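Local coordinates for Myo-inositol dehydrogenase (Corynebacterium glutamicum, PDB 3EUW) that catalyses, as a myo-inositol dehydrogenase of the Gfo/Idh/MocA family, the oxidation of myo-inositol, probably with NAD+ as the hydride acceptor, at the interface of chains A and B. Numbering follows the deposited sequence. Chains: chain A/B, Myo-inositol dehydrogenase.

Contact 1: the interface of chains A and B. Residues chain A 129-130, 133, 252-255; chain B 257-260.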
loop_
_atom_site.group_PDB
_atom_site.type_symbol
_atom_site.label_atom_id
_atom_site.label_comp_id
_atom_site.label_asym_id
_atom_site.label_seq_id
_atom_site.Cartn_x
_atom_site.Cartn_y
_atom_site.Cartn_z
ATOM N N PRO A 129 -12.962 15.152 1.276
ATOM C CA PRO A 129 -13.464 14.159 0.315
ATOM C C PRO A 129 -13.449 12.721 0.847
ATOM O O PRO A 129 -14.468 12.025 0.781
ATOM C CB PRO A 129 -12.550 14.351 -0.907
ATOM C CG PRO A 129 -12.245 15.825 -0.859
ATOM C CD PRO A 129 -12.020 16.090 0.637
ATOM N N SER A 130 -12.308 12.290 1.389
ATOM C CA SER A 130 -12.184 10.930 1.920
ATOM C C SER A 130 -13.167 10.674 3.062
ATOM O O SER A 130 -13.973 9.757 2.994
ATOM C CB SER A 130 -10.749 10.660 2.397
ATOM O OG SER A 130 -9.811 10.853 1.348
ATOM N N ALA A 133 -16.764 10.839 1.838
ATOM C CA ALA A 133 -17.091 9.666 1.033
ATOM C C ALA A 133 -17.459 8.496 1.958
ATOM O O ALA A 133 -18.488 7.835 1.773
ATOM C CB ALA A 133 -15.907 9.292 0.156
ATOM N N ALA A 252 -9.810 5.412 5.834
ATOM C CA ALA A 252 -9.140 6.457 5.088
ATOM C C ALA A 252 -7.696 6.569 5.552
ATOM O O ALA A 252 -7.424 6.659 6.745
ATOM C CB ALA A 252 -9.854 7.801 5.279
ATOM N N ASP A 253 -6.777 6.550 4.590
ATOM C CA ASP A 253 -5.355 6.661 4.874
ATOM C C ASP A 253 -5.011 8.130 4.986
ATOM O O ASP A 253 -5.849 9.006 4.741
ATOM C CB ASP A 253 -4.508 6.078 3.730
ATOM C CG ASP A 253 -4.648 4.575 3.582
ATOM O OD1 ASP A 253 -4.544 3.851 4.597
ATOM O OD2 ASP A 253 -4.842 4.113 2.432
ATOM N N ASN A 254 -3.757 8.392 5.334
ATOM C CA ASN A 254 -3.259 9.748 5.432
ATOM C C ASN A 254 -2.878 10.195 4.032
ATOM O O ASN A 254 -2.814 9.378 3.115
ATOM C CB ASN A 254 -2.047 9.802 6.353
ATOM C CG ASN A 254 -2.441 9.874 7.817
ATOM O OD1 ASN A 254 -3.203 10.759 8.212
ATOM N ND2 ASN A 254 -1.924 8.952 8.629
ATOM N N ILE A 255 -2.628 11.489 3.868
ATOM C CA ILE A 255 -2.262 12.031 2.570
ATOM C C ILE A 255 -0.845 12.581 2.569
ATOM O O ILE A 255 -0.403 13.215 3.530
ATOM C CB ILE A 255 -3.249 13.153 2.138
ATOM C CG1 ILE A 255 -4.679 12.593 2.086
ATOM C CG2 ILE A 255 -2.847 13.712 0.779
ATOM C CD1 ILE A 255 -5.731 13.601 1.598
ATOM N N PRO B 257 -8.957 9.983 -6.231
ATOM C CA PRO B 257 -9.637 11.151 -5.659
ATOM C C PRO B 257 -9.693 11.155 -4.133
ATOM O O PRO B 257 -9.700 12.222 -3.518
ATOM C CB PRO B 257 -11.023 11.100 -6.300
ATOM C CG PRO B 257 -11.241 9.642 -6.510
ATOM C CD PRO B 257 -9.887 9.171 -7.027
ATOM N N THR B 258 -9.737 9.970 -3.527
ATOM C CA THR B 258 -9.774 9.867 -2.068
ATOM C C THR B 258 -8.798 8.774 -1.615
ATOM O O THR B 258 -8.272 8.023 -2.437
ATOM C CB THR B 258 -11.190 9.498 -1.549
ATOM O OG1 THR B 258 -11.395 8.085 -1.680
ATOM C CG2 THR B 258 -12.276 10.242 -2.345
ATOM N N THR B 259 -8.568 8.683 -0.309
ATOM C CA THR B 259 -7.672 7.677 0.238
ATOM C C THR B 259 -8.499 6.575 0.885
ATOM O O THR B 259 -7.995 5.807 1.706
ATOM C CB THR B 259 -6.739 8.270 1.306
ATOM O OG1 THR B 259 -7.522 8.732 2.420
ATOM C CG2 THR B 259 -5.932 9.429 0.724
ATOM N N VAL B 260 -9.772 6.506 0.513
ATOM C CA VAL B 260 -10.660 5.498 1.076
ATOM C C VAL B 260 -10.360 4.106 0.550
ATOM O O VAL B 260 -10.023 3.924 -0.618
ATOM C CB VAL B 260 -12.146 5.810 0.766
ATOM C CG1 VAL B 260 -13.044 4.704 1.341
ATOM C CG2 VAL B 260 -12.527 7.170 1.336
#
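The first turn of helix 129-139 of chain A and the loop 253-255 that follows its strand 248-252 receive the loop 257-259 of chain B, just where that loop enters strand 260-263. B:Thr259 is the residue that both A elements grip, and it illustrates how one threonine can bind by backbone and side chain together. On the helix side, its amide N points almost straight at the hydroxyl OG of A:Ser130, 3.0 Å away (170° at H). That hydroxyl lies beside its own backbone N (chi1 -58°), which turns it toward the incoming loop. On the other side, the hydroxyl OG1 of B:Thr259 donates to the carbonyl O of A:Asp253 at 2.9 Å, approaching from above the carbonyl plane. The backbone bond from A:Asp253 N to B:Thr259 O, at 3.2 Å, runs beside it, next to an antiparallel bridge between A:Ala252 and B:Val260.

The threonine's two branches divide the work. With OG1 set between the backbone N and the carbonyl carbon (chi1 64°), CG2 is left to meet CG1 of A:Ile255 at 3.7 Å, the two side chains crossing at about a right angle. Its neighbour B:Thr258 rests CB against CA of A:Ser130. The loop's entry into the strand is also held within chain B, where the hydroxyl OG1 of B:Thr258 accepts a hydrogen bond from the amide N of B:Val260 at 3.2 Å.

Contact 2: the interface of chains A and B. Residues chain A 130, 133-134, 137, 250-251; chain B 260-262, 272.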
loop_
_atom_site.group_PDB
_atom_site.type_symbol
_atom_site.label_atom_id
_atom_site.label_comp_id
_atom_site.label_asym_id
_atom_site.label_seq_id
_atom_site.Cartn_x
_atom_site.Cartn_y
_atom_site.Cartn_z
ATOM N N SER A 130 -12.308 12.290 1.389
ATOM C CA SER A 130 -12.184 10.930 1.920
ATOM C C SER A 130 -13.167 10.674 3.062
ATOM O O SER A 130 -13.973 9.757 2.994
ATOM C CB SER A 130 -10.749 10.660 2.397
ATOM O OG SER A 130 -9.811 10.853 1.348
ATOM N N ALA A 133 -16.764 10.839 1.838
ATOM C CA ALA A 133 -17.091 9.666 1.033
ATOM C C ALA A 133 -17.459 8.496 1.958
ATOM O O ALA A 133 -18.488 7.835 1.773
ATOM C CB ALA A 133 -15.907 9.292 0.156
ATOM N N ILE A 134 -16.617 8.254 2.957
ATOM C CA ILE A 134 -16.860 7.184 3.911
ATOM C C ILE A 134 -18.212 7.347 4.598
ATOM O O ILE A 134 -18.939 6.378 4.777
ATOM C CB ILE A 134 -15.755 7.140 4.990
ATOM C CG1 ILE A 134 -14.413 6.823 4.334
ATOM C CG2 ILE A 134 -16.097 6.089 6.057
ATOM C CD1 ILE A 134 -13.239 6.778 5.319
ATOM N N ARG A 137 -20.988 6.604 1.984
ATOM C CA ARG A 137 -21.011 5.205 1.586
ATOM C C ARG A 137 -21.535 4.354 2.736
ATOM O O ARG A 137 -22.243 3.377 2.512
ATOM C CB ARG A 137 -19.619 4.769 1.121
ATOM C CG ARG A 137 -19.169 5.521 -0.135
ATOM C CD ARG A 137 -17.722 5.224 -0.521
ATOM N NE ARG A 137 -17.517 3.825 -0.882
ATOM C CZ ARG A 137 -16.348 3.306 -1.239
ATOM N NH1 ARG A 137 -15.264 4.069 -1.288
ATOM N NH2 ARG A 137 -16.262 2.020 -1.547
ATOM N N LEU A 250 -14.508 0.460 5.987
ATOM C CA LEU A 250 -14.093 1.547 5.121
ATOM C C LEU A 250 -13.111 2.339 5.957
ATOM O O LEU A 250 -13.427 2.744 7.069
ATOM C CB LEU A 250 -15.288 2.424 4.741
ATOM C CG LEU A 250 -16.242 1.803 3.716
ATOM C CD1 LEU A 250 -17.480 2.654 3.573
ATOM C CD2 LEU A 250 -15.529 1.671 2.364
ATOM N N ALA A 251 -11.909 2.541 5.443
ATOM C CA ALA A 251 -10.921 3.292 6.189
ATOM C C ALA A 251 -10.254 4.296 5.262
ATOM O O ALA A 251 -10.166 4.060 4.056
ATOM C CB ALA A 251 -9.879 2.343 6.793
ATOM N N VAL B 260 -9.772 6.506 0.513
ATOM C CA VAL B 260 -10.660 5.498 1.076
ATOM C C VAL B 260 -10.360 4.106 0.550
ATOM O O VAL B 260 -10.023 3.924 -0.618
ATOM C CB VAL B 260 -12.146 5.810 0.766
ATOM C CG1 VAL B 260 -13.044 4.704 1.341
ATOM C CG2 VAL B 260 -12.527 7.170 1.336
ATOM N N ARG B 261 -10.485 3.121 1.429
ATOM C CA ARG B 261 -10.278 1.730 1.049
ATOM C C ARG B 261 -11.361 0.889 1.701
ATOM O O ARG B 261 -11.683 1.071 2.881
ATOM C CB ARG B 261 -8.902 1.240 1.492
ATOM C CG ARG B 261 -7.739 1.844 0.703
ATOM C CD ARG B 261 -6.409 1.422 1.305
ATOM N NE ARG B 261 -5.281 2.075 0.657
ATOM C CZ ARG B 261 -4.744 1.669 -0.481
ATOM N NH1 ARG B 261 -5.237 0.604 -1.099
ATOM N NH2 ARG B 261 -3.715 2.327 -0.994
ATOM N N LYS B 262 -11.934 -0.022 0.921
ATOM C CA LYS B 262 -12.976 -0.891 1.423
ATOM C C LYS B 262 -12.429 -2.300 1.646
ATOM O O LYS B 262 -11.580 -2.783 0.891
ATOM C CB LYS B 262 -14.158 -0.934 0.443
ATOM C CG LYS B 262 -15.274 -1.866 0.899
ATOM C CD LYS B 262 -16.553 -1.704 0.093
ATOM C CE LYS B 262 -16.351 -2.107 -1.358
ATOM N NZ LYS B 262 -17.644 -2.058 -2.073
ATOM N N ASP B 272 -10.218 3.604 -4.766
ATOM C CA ASP B 272 -10.991 4.168 -5.871
ATOM C C ASP B 272 -10.299 3.967 -7.206
ATOM O O ASP B 272 -9.091 3.716 -7.268
ATOM C CB ASP B 272 -11.164 5.685 -5.746
ATOM C CG ASP B 272 -11.736 6.116 -4.434
ATOM O OD1 ASP B 272 -12.711 5.495 -3.965
ATOM O OD2 ASP B 272 -11.209 7.107 -3.891
HETATM O O HOH W 1 -12.596 3.240 -2.420
#
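A:Ala251 and B:Arg261 pair backbone to backbone, joining strand 248-252 of chain A to strand 260-263 of chain B as antiparallel neighbours in an intermolecular beta-sheet. The amide N of B:Arg261 lies 2.8 Å from the carbonyl O of A:Ala251, and the return bond from A:Ala251 N to B:Arg261 O measures 3.0 Å.

The tightly packed part lies between this strand pair and helix 129-139 of chain A. B:Val260 points both methyls toward the helix: CG2 meets CG1 of A:Ile134 at 3.6 Å, the side chains crossing obliquely, while CG1, anti to the backbone N (chi1 178°), faces the guanidinium NH1 of A:Arg137 tip to tip. A:Leu250 runs alongside B:Lys262 in the same direction, its CD2 3.5 Å from CB of the lysine. CD2 of A:Leu250 also sits over the centre of one face of the A:Arg137 guanidinium, 4.0 Å above the plane, so a leucine of its own chain backs the arginine.

The looser, water-mediated side begins at the arginine's edge. A bend at chi3 (64°) helps bring NH1 to a water lying in the guanidinium plane, 3.0 Å away. This water is also hydrogen-bonded to the carbonyl O of B:Val260 and to the carboxylate OD1 of B:Asp272, the latter at 2.7 Å. The direct salt bridge from A:Arg137 NH1 to B:Asp272 OD1 is long, with the guanidinium and carboxylate planes 44° apart. A:Arg137 NH2 and B:Lys262 NZ come within 4.3 Å, a repulsion that B:Asp272, near the arginine's NH1, may partly ease. Together, strand pairing and side-chain packing join two subunits of the tetramer through a shared sheet.

Contact 1 and contact 2 are consecutive stretches of one seam, the centres of their C-alpha atoms about 7 Å apart, and they share A:Ser130, A:Ala133 and B:Val260. In both, one segment of chain B lies between helix 129-139 and the strand 248-252 region of chain A. Contact 1 fixes the entry to the added strand through side-chain hydroxyls together with backbone groups, whereas contact 2 continues it by regular pairing and apolar packing, with a polar rim. Because the interface is two-fold symmetric, the exchange is reciprocal: each subunit lends a strand to its partner's sheet, an arrangement suited to a stable pair within the tetramer.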